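Local atomic coordinates of albumin-1 (Psophocarpus tetragonolobus, PDB entry 1WBA), a protein that serves as a 2S seed storage protein, a nutrient reservoir built on the fold of the leguminous Kunitz-type protease inhibitors. Residues I53-S58 with T84-G89; K142-S147 with L156-Q161; F24-G29 with I46-R51. All coordinates share one frame; numbering follows the deposited sequence.

Contact 1. Residues I53-S58 with T84-G89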
loop_
_atom_site.group_PDB
_atom_site.type_symbol
_atom_site.label_atom_id
_atom_site.label_comp_id
_atom_site.label_asym_id
_atom_site.label_seq_id
_atom_site.Cartn_x
_atom_site.Cartn_y
_atom_site.Cartn_z
ATOM N N ILE A 53 2.523 3.575 -14.751
ATOM C CA ILE A 53 2.762 4.618 -13.752
ATOM C C ILE A 53 3.252 3.903 -12.492
ATOM O O ILE A 53 2.807 2.801 -12.196
ATOM C CB ILE A 53 1.465 5.393 -13.364
ATOM C CG1 ILE A 53 0.962 6.259 -14.517
ATOM C CG2 ILE A 53 1.720 6.266 -12.150
ATOM C CD1 ILE A 53 1.887 7.359 -14.882
ATOM N N MET A 54 4.192 4.505 -11.776
ATOM C CA MET A 54 4.682 3.919 -10.535
ATOM C C MET A 54 5.023 5.026 -9.571
ATOM O O MET A 54 6.147 5.544 -9.564
ATOM C CB MET A 54 5.869 2.962 -10.749
ATOM C CG MET A 54 6.846 3.309 -11.846
ATOM S SD MET A 54 8.069 1.980 -12.047
ATOM C CE MET A 54 7.182 0.789 -13.060
ATOM N N TYR A 55 4.029 5.422 -8.780
ATOM C CA TYR A 55 4.208 6.500 -7.813
ATOM C C TYR A 55 5.051 6.082 -6.594
ATOM O O TYR A 55 4.915 4.958 -6.071
ATOM C CB TYR A 55 2.849 7.019 -7.330
ATOM C CG TYR A 55 1.995 7.723 -8.379
ATOM C CD1 TYR A 55 2.564 8.607 -9.305
ATOM C CD2 TYR A 55 0.607 7.539 -8.415
ATOM C CE1 TYR A 55 1.767 9.298 -10.228
ATOM C CE2 TYR A 55 -0.197 8.223 -9.334
ATOM C CZ TYR A 55 0.389 9.096 -10.238
ATOM O OH TYR A 55 -0.397 9.768 -11.144
ATOM N N ALA A 56 5.895 7.003 -6.131
ATOM C CA ALA A 56 6.740 6.757 -4.970
ATOM C C ALA A 56 5.913 7.059 -3.730
ATOM O O ALA A 56 5.028 7.919 -3.757
ATOM C CB ALA A 56 7.957 7.658 -5.008
ATOM N N THR A 57 6.218 6.364 -2.640
ATOM C CA THR A 57 5.524 6.537 -1.377
ATOM C C THR A 57 6.505 6.640 -0.204
ATOM O O THR A 57 7.594 6.050 -0.234
ATOM C CB THR A 57 4.624 5.305 -1.062
ATOM O OG1 THR A 57 5.372 4.101 -1.287
ATOM C CG2 THR A 57 3.387 5.276 -1.940
ATOM N N SER A 58 6.152 7.439 0.796
ATOM C CA SER A 58 6.957 7.506 2.018
ATOM C C SER A 58 6.347 6.425 2.900
ATOM O O SER A 58 5.109 6.239 2.909
ATOM C CB SER A 58 6.799 8.844 2.725
ATOM O OG SER A 58 7.182 9.882 1.856
ATOM N N THR A 84 5.142 12.082 -4.190
ATOM C CA THR A 84 5.281 13.025 -5.272
ATOM C C THR A 84 3.961 13.527 -5.851
ATOM O O THR A 84 2.865 13.066 -5.494
ATOM C CB THR A 84 6.063 12.382 -6.416
ATOM O OG1 THR A 84 5.259 11.367 -7.023
ATOM C CG2 THR A 84 7.338 11.740 -5.886
ATOM N N ASP A 85 4.079 14.519 -6.724
ATOM C CA ASP A 85 2.922 15.050 -7.414
ATOM C C ASP A 85 2.513 13.895 -8.316
ATOM O O ASP A 85 3.362 13.090 -8.718
ATOM C CB ASP A 85 3.317 16.259 -8.264
ATOM C CG ASP A 85 3.763 17.446 -7.425
ATOM O OD1 ASP A 85 3.101 17.787 -6.421
ATOM O OD2 ASP A 85 4.784 18.055 -7.788
ATOM N N PRO A 86 1.233 13.833 -8.714
ATOM C CA PRO A 86 0.139 14.751 -8.400
ATOM C C PRO A 86 -0.571 14.540 -7.060
ATOM O O PRO A 86 -1.494 15.281 -6.729
ATOM C CB PRO A 86 -0.811 14.522 -9.565
ATOM C CG PRO A 86 -0.668 13.061 -9.802
ATOM C CD PRO A 86 0.809 12.829 -9.704
ATOM N N HIS A 87 -0.131 13.565 -6.274
ATOM C CA HIS A 87 -0.792 13.268 -5.010
ATOM C C HIS A 87 0.144 13.377 -3.830
ATOM O O HIS A 87 0.048 12.605 -2.881
ATOM C CB HIS A 87 -1.387 11.861 -5.056
ATOM C CG HIS A 87 -2.206 11.599 -6.277
ATOM N ND1 HIS A 87 -3.443 12.174 -6.482
ATOM C CD2 HIS A 87 -1.941 10.878 -7.390
ATOM C CE1 HIS A 87 -3.902 11.825 -7.671
ATOM N NE2 HIS A 87 -3.005 11.035 -8.242
ATOM N N LYS A 88 1.002 14.385 -3.859
ATOM C CA LYS A 88 1.961 14.588 -2.801
ATOM C C LYS A 88 1.278 14.734 -1.459
ATOM O O LYS A 88 0.441 15.607 -1.253
ATOM C CB LYS A 88 2.816 15.817 -3.105
ATOM C CG LYS A 88 4.150 15.853 -2.373
ATOM C CD LYS A 88 5.093 16.875 -3.013
ATOM C CE LYS A 88 4.534 18.298 -2.895
ATOM N NZ LYS A 88 5.309 19.345 -3.657
ATOM N N GLY A 89 1.615 13.837 -0.551
ATOM C CA GLY A 89 1.038 13.894 0.768
ATOM C C GLY A 89 -0.246 13.116 0.957
ATOM O O GLY A 89 -0.645 12.929 2.094
HETATM O O HOH W 1 -2.913 9.769 -10.757
HETATM O O HOH W 2 3.867 9.827 -5.313
HETATM O O HOH W 3 6.589 9.121 -7.818
#
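In the beta-trefoil fold of the Kunitz family, Tyr-55 meets Pro-86 and His-87 of the loop that leads from strand 78-82 to strand 92-97. The tyrosine ring and Pro-86, which follows a cis peptide bond, cross at about a right angle, with Tyr-55 CE1 3.7 Å from Pro-86 CD. His-87 comes in edge first: its CD2 lies 3.7 Å from Tyr-55 CE2, and the two rings form an offset edge-to-face pair, their planes at 74°. Within its own segment the tyrosine ring carries Ile-53 CG2 over the centre of one face, 3.5 Å above the plane. Water supplies the polar links. One molecule, at the edge of both rings and in their planes, joins Tyr-55 OH to His-87 NE2, 2.8 Å from the latter. A second donates to Ala-56 O and accepts from Thr-84 N, and a third accepts from Ala-56 N and bonds to Thr-84 OG1; these two link Ala-56 to Thr-84, whose CA atoms lie 6.4 Å apart. Backbone bonds join Tyr-55 to Ile-30 and Ala-56 to Ala-83, while the His-87 side chain touches Val-32 on strand 30-33, Phe-82 on strand 78-82 and Pro-43.

Contact 2. Residues K142-S147 with L156-Q161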
loop_
_atom_site.group_PDB
_atom_site.type_symbol
_atom_site.label_atom_id
_atom_site.label_comp_id
_atom_site.label_asym_id
_atom_site.label_seq_id
_atom_site.Cartn_x
_atom_site.Cartn_y
_atom_site.Cartn_z
ATOM N N LYS A 142 -5.535 -8.431 7.603
ATOM C CA LYS A 142 -6.006 -8.954 6.335
ATOM C C LYS A 142 -4.966 -8.722 5.263
ATOM O O LYS A 142 -4.169 -7.775 5.339
ATOM C CB LYS A 142 -7.298 -8.247 5.945
ATOM C CG LYS A 142 -8.337 -8.311 7.028
ATOM C CD LYS A 142 -9.601 -7.565 6.687
ATOM C CE LYS A 142 -10.640 -7.862 7.749
ATOM N NZ LYS A 142 -11.937 -7.219 7.470
ATOM N N ASN A 143 -4.996 -9.566 4.243
ATOM C CA ASN A 143 -4.061 -9.448 3.138
ATOM C C ASN A 143 -4.508 -8.386 2.167
ATOM O O ASN A 143 -5.700 -8.057 2.088
ATOM C CB ASN A 143 -3.994 -10.751 2.366
ATOM C CG ASN A 143 -3.351 -11.845 3.148
ATOM O OD1 ASN A 143 -2.230 -11.699 3.641
ATOM N ND2 ASN A 143 -4.051 -12.956 3.277
ATOM N N ILE A 144 -3.544 -7.840 1.441
ATOM C CA ILE A 144 -3.849 -6.863 0.409
ATOM C C ILE A 144 -3.563 -7.559 -0.917
ATOM O O ILE A 144 -2.443 -8.019 -1.156
ATOM C CB ILE A 144 -3.025 -5.567 0.567
ATOM C CG1 ILE A 144 -3.427 -4.874 1.885
ATOM C CG2 ILE A 144 -3.261 -4.629 -0.644
ATOM C CD1 ILE A 144 -2.542 -3.721 2.288
ATOM N N GLY A 145 -4.591 -7.675 -1.750
ATOM C CA GLY A 145 -4.434 -8.327 -3.032
ATOM C C GLY A 145 -5.030 -7.487 -4.146
ATOM O O GLY A 145 -5.418 -6.337 -3.939
ATOM N N ILE A 146 -5.141 -8.088 -5.319
ATOM C CA ILE A 146 -5.670 -7.426 -6.498
ATOM C C ILE A 146 -7.028 -7.994 -6.888
ATOM O O ILE A 146 -7.283 -9.183 -6.719
ATOM C CB ILE A 146 -4.705 -7.641 -7.699
ATOM C CG1 ILE A 146 -3.388 -6.919 -7.450
ATOM C CG2 ILE A 146 -5.336 -7.169 -9.010
ATOM C CD1 ILE A 146 -3.531 -5.441 -7.397
ATOM N N SER A 147 -7.897 -7.135 -7.393
ATOM C CA SER A 147 -9.200 -7.555 -7.879
ATOM C C SER A 147 -9.455 -6.687 -9.103
ATOM O O SER A 147 -9.413 -5.453 -9.018
ATOM C CB SER A 147 -10.281 -7.316 -6.835
ATOM O OG SER A 147 -11.532 -7.758 -7.324
ATOM N N LEU A 156 -6.675 -2.508 -5.472
ATOM C CA LEU A 156 -6.004 -3.117 -4.332
ATOM C C LEU A 156 -7.098 -3.315 -3.297
ATOM O O LEU A 156 -7.694 -2.350 -2.818
ATOM C CB LEU A 156 -4.904 -2.198 -3.798
ATOM C CG LEU A 156 -3.661 -2.037 -4.683
ATOM C CD1 LEU A 156 -2.605 -1.267 -3.948
ATOM C CD2 LEU A 156 -3.099 -3.362 -5.037
ATOM N N VAL A 157 -7.414 -4.575 -3.020
ATOM C CA VAL A 157 -8.462 -4.914 -2.068
ATOM C C VAL A 157 -7.911 -5.564 -0.795
ATOM O O VAL A 157 -6.819 -6.145 -0.788
ATOM C CB VAL A 157 -9.542 -5.806 -2.708
ATOM C CG1 VAL A 157 -10.113 -5.114 -3.940
ATOM C CG2 VAL A 157 -8.980 -7.155 -3.084
ATOM N N VAL A 158 -8.677 -5.461 0.283
ATOM C CA VAL A 158 -8.262 -6.002 1.565
ATOM C C VAL A 158 -9.215 -7.090 2.052
ATOM O O VAL A 158 -10.413 -6.851 2.216
ATOM C CB VAL A 158 -8.197 -4.866 2.634
ATOM C CG1 VAL A 158 -7.732 -5.396 3.988
ATOM C CG2 VAL A 158 -7.268 -3.759 2.173
ATOM N N SER A 159 -8.693 -8.293 2.249
ATOM C CA SER A 159 -9.497 -9.377 2.776
ATOM C C SER A 159 -8.610 -10.504 3.278
ATOM O O SER A 159 -7.428 -10.597 2.922
ATOM C CB SER A 159 -10.516 -9.897 1.750
ATOM O OG SER A 159 -9.961 -10.847 0.871
ATOM N N TYR A 160 -9.179 -11.317 4.163
ATOM C CA TYR A 160 -8.489 -12.473 4.736
ATOM C C TYR A 160 -8.128 -13.452 3.626
ATOM O O TYR A 160 -7.103 -14.123 3.669
ATOM C CB TYR A 160 -9.427 -13.207 5.711
ATOM C CG TYR A 160 -9.763 -12.465 6.981
ATOM C CD1 TYR A 160 -8.762 -11.868 7.749
ATOM C CD2 TYR A 160 -11.081 -12.394 7.443
ATOM C CE1 TYR A 160 -9.056 -11.223 8.937
ATOM C CE2 TYR A 160 -11.388 -11.753 8.644
ATOM C CZ TYR A 160 -10.365 -11.168 9.383
ATOM O OH TYR A 160 -10.641 -10.521 10.568
ATOM N N GLN A 161 -8.975 -13.488 2.609
ATOM C CA GLN A 161 -8.815 -14.425 1.512
ATOM C C GLN A 161 -8.104 -13.930 0.256
ATOM O O GLN A 161 -7.923 -14.697 -0.694
ATOM C CB GLN A 161 -10.190 -15.034 1.183
HETATM O O HOH W 4 -12.463 -7.428 4.176
#
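Lys-142 turns CG anti to its carbonyl carbon (chi1 -54°), and the chain, extended from there, carries CE to the ring of Tyr-160, a residue that likewise holds CG beside its backbone N (chi1 -69°). Lys-142 CE lies over one face of the Tyr-160 ring, offset toward the rim, in a CH-pi contact 4.0 Å from the centroid. The ammonium group is farther off, NZ lying 5.0 Å from the same centroid, a weak attraction at most. At the root of the chain Lys-142 CB presses on Val-158 CG1 at 3.5 Å, a tight fit. NZ also gives a weak bond to a water that donates to Val-158 O.

Further along the two strands of the hairpin, Gly-145 and Val-157 form an antiparallel hydrogen-bonded pair, with Gly-145 N 2.9 Å from Val-157 O and Val-157 N 2.8 Å from Gly-145 O. Asn-143 and Ser-159 repeat the pattern, although the bond given by Asn-143 N is weak. On one face Ile-144 CG1 lies 4.0 Å from Val-158 CG2, the two side chains side by side and backed by Leu-132 and Phe-134 of strand 130-136. Val-157 points to the other face, and its CG1 lies 3.6 Å from Ser-147 CB. An alanine in place of Lys-142 removes the methylenes over the ring, and would probably leave that face of Tyr-160 without this contact and the ring freer to turn. Main-chain bonds fix the register, whereas at the open end of the hairpin the lysine serves chiefly through its methylenes, its charge probably adding little to the ring contact.

Contact 3. Residues F24-G29 with I46-R51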
loop_
_atom_site.group_PDB
_atom_site.type_symbol
_atom_site.label_atom_id
_atom_site.label_comp_id
_atom_site.label_asym_id
_atom_site.label_seq_id
_atom_site.Cartn_x
_atom_site.Cartn_y
_atom_site.Cartn_z
ATOM N N PHE A 24 6.434 -7.720 -7.857
ATOM C CA PHE A 24 7.512 -8.644 -8.148
ATOM C C PHE A 24 7.371 -9.408 -9.470
ATOM O O PHE A 24 8.265 -9.380 -10.311
ATOM C CB PHE A 24 7.637 -9.629 -6.981
ATOM C CG PHE A 24 8.617 -10.735 -7.221
ATOM C CD1 PHE A 24 9.913 -10.452 -7.657
ATOM C CD2 PHE A 24 8.250 -12.058 -7.014
ATOM C CE1 PHE A 24 10.834 -11.473 -7.894
ATOM C CE2 PHE A 24 9.167 -13.094 -7.245
ATOM C CZ PHE A 24 10.464 -12.795 -7.686
ATOM N N SER A 25 6.246 -10.079 -9.664
ATOM C CA SER A 25 6.062 -10.869 -10.866
ATOM C C SER A 25 6.026 -10.129 -12.195
ATOM O O SER A 25 6.463 -10.683 -13.200
ATOM C CB SER A 25 4.820 -11.732 -10.736
ATOM O OG SER A 25 3.691 -10.912 -10.533
ATOM N N ASP A 26 5.530 -8.893 -12.229
ATOM C CA ASP A 26 5.461 -8.188 -13.503
ATOM C C ASP A 26 6.041 -6.791 -13.599
ATOM O O ASP A 26 5.969 -6.174 -14.654
ATOM C CB ASP A 26 4.023 -8.165 -14.020
ATOM C CG ASP A 26 3.058 -7.436 -13.088
ATOM O OD1 ASP A 26 3.476 -6.656 -12.209
ATOM O OD2 ASP A 26 1.854 -7.668 -13.246
ATOM N N GLY A 27 6.539 -6.257 -12.495
ATOM C CA GLY A 27 7.122 -4.931 -12.534
ATOM C C GLY A 27 6.173 -3.739 -12.518
ATOM O O GLY A 27 6.624 -2.597 -12.646
ATOM N N ALA A 28 4.877 -3.966 -12.327
ATOM C CA ALA A 28 3.947 -2.839 -12.302
ATOM C C ALA A 28 3.992 -2.112 -10.958
ATOM O O ALA A 28 4.141 -2.736 -9.907
ATOM C CB ALA A 28 2.526 -3.303 -12.601
ATOM N N GLY A 29 3.820 -0.796 -11.011
ATOM C CA GLY A 29 3.819 0.010 -9.812
ATOM C C GLY A 29 2.425 0.427 -9.356
ATOM O O GLY A 29 1.396 -0.027 -9.885
ATOM N N ILE A 46 -6.606 3.593 -5.368
ATOM C CA ILE A 46 -5.215 3.157 -5.413
ATOM C C ILE A 46 -5.231 1.790 -6.088
ATOM O O ILE A 46 -5.890 0.858 -5.611
ATOM C CB ILE A 46 -4.602 3.071 -3.996
ATOM C CG1 ILE A 46 -4.654 4.455 -3.341
ATOM C CG2 ILE A 46 -3.161 2.576 -4.078
ATOM C CD1 ILE A 46 -4.204 4.498 -1.900
ATOM N N VAL A 47 -4.508 1.666 -7.199
ATOM C CA VAL A 47 -4.496 0.432 -7.969
ATOM C C VAL A 47 -3.098 0.047 -8.421
ATOM O O VAL A 47 -2.149 0.817 -8.264
ATOM C CB VAL A 47 -5.349 0.606 -9.278
ATOM C CG1 VAL A 47 -6.743 1.091 -8.951
ATOM C CG2 VAL A 47 -4.681 1.604 -10.248
ATOM N N LYS A 48 -2.975 -1.171 -8.947
ATOM C CA LYS A 48 -1.717 -1.639 -9.527
ATOM C C LYS A 48 -1.868 -1.088 -10.943
ATOM O O LYS A 48 -2.862 -1.367 -11.616
ATOM C CB LYS A 48 -1.688 -3.161 -9.556
ATOM C CG LYS A 48 -0.505 -3.763 -10.278
ATOM C CD LYS A 48 -0.374 -5.219 -9.837
ATOM C CE LYS A 48 0.636 -5.973 -10.653
ATOM N NZ LYS A 48 0.104 -6.113 -12.010
ATOM N N SER A 49 -0.905 -0.294 -11.383
ATOM C CA SER A 49 -0.988 0.343 -12.687
ATOM C C SER A 49 -1.068 -0.545 -13.910
ATOM O O SER A 49 -0.346 -1.538 -14.043
ATOM C CB SER A 49 0.163 1.326 -12.883
ATOM O OG SER A 49 -0.088 2.198 -13.985
ATOM N N THR A 50 -1.944 -0.129 -14.821
ATOM C CA THR A 50 -2.103 -0.796 -16.098
ATOM C C THR A 50 -1.643 0.202 -17.166
ATOM O O THR A 50 -1.868 -0.005 -18.352
ATOM C CB THR A 50 -3.583 -1.234 -16.342
ATOM O OG1 THR A 50 -4.458 -0.122 -16.145
ATOM C CG2 THR A 50 -3.975 -2.339 -15.375
ATOM N N ARG A 51 -0.973 1.278 -16.759
ATOM C CA ARG A 51 -0.511 2.274 -17.732
ATOM C C ARG A 51 0.921 2.743 -17.503
ATOM O O ARG A 51 1.283 3.869 -17.840
ATOM C CB ARG A 51 -1.448 3.479 -17.745
ATOM C CG ARG A 51 -1.518 4.221 -16.424
ATOM C CD ARG A 51 -2.534 5.362 -16.459
ATOM N NE ARG A 51 -2.595 6.038 -15.168
ATOM C CZ ARG A 51 -2.906 7.313 -14.976
ATOM N NH1 ARG A 51 -3.208 8.106 -16.007
ATOM N NH2 ARG A 51 -2.868 7.802 -13.743
#
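The carboxylate of Asp-26 is met at OD2 by Lys-48, whose NZ sits 2.6 Å from OD2 on its syn lone pair, while Ala-28 N approaches OD1 from above the plane, 42° out of it. The second bond, 3.0 Å from Ala-28 N to Asp-26 OD1, closes an Asx turn, and Ser-23 OG is a further hydrogen-bonding partner of OD1. With Asp-26 CG set between its backbone N and carbonyl carbon, OD1 reaches Ala-28 N. Lys-48 meets the carboxylate tip to tip: the chain is extended as far as CE, and a bend at the last torsion (chi4 -68°) sets NZ at the salt bridge. Lys-48 CE follows closely, 3.3 Å from Asp-26 OD1.

Ala-28 packs beside the lysine chain. Its CB touches Lys-48 CG at 3.8 Å and Ser-49 O at 3.7 Å. One residue on, the main chains join, as Ser-49 N donates to Gly-29 O at 2.8 Å, an almost straight bond (173° at the hydrogen) that enters nearly along the C=O axis. Ser-49 OG then accepts from Arg-51 N at 3.1 Å in an ST turn, and it also bonds to Ile-53 N and to Asp-31 OD2 on strand 30-33.

The carboxylate thus ties down its own loop, between strands 17-23 and 30-33, through OD1 and anchors it to the end of strand 45-48 through OD2. Three partners around it would be expected to favour its charged form, and its negative charge is likely to ease the placing of the largely buried lysine.

How the contacts relate
All three contacts reach the same antiparallel sheet but differ in depth. Contact 1 is a surface contact in which rings, a proline and bridging waters meet without a direct hydrogen bond. Contact 2 is partly buried and is a regular hairpin, with main-chain bonds and apolar side chains. Contact 3 is mostly buried, and combines a salt bridge with a single main-chain bond. Contacts 2 and 3 lie on neighbouring strands, 154-159 and 45-48, where Leu-156 packs on Ile-46 and Val-47. Contact 3 meets contact 1 through Met-54, which packs on Gly-27 and Gly-29. Contacts 1 and 2 do not touch, their centres about 22 Å apart across the chain's centre.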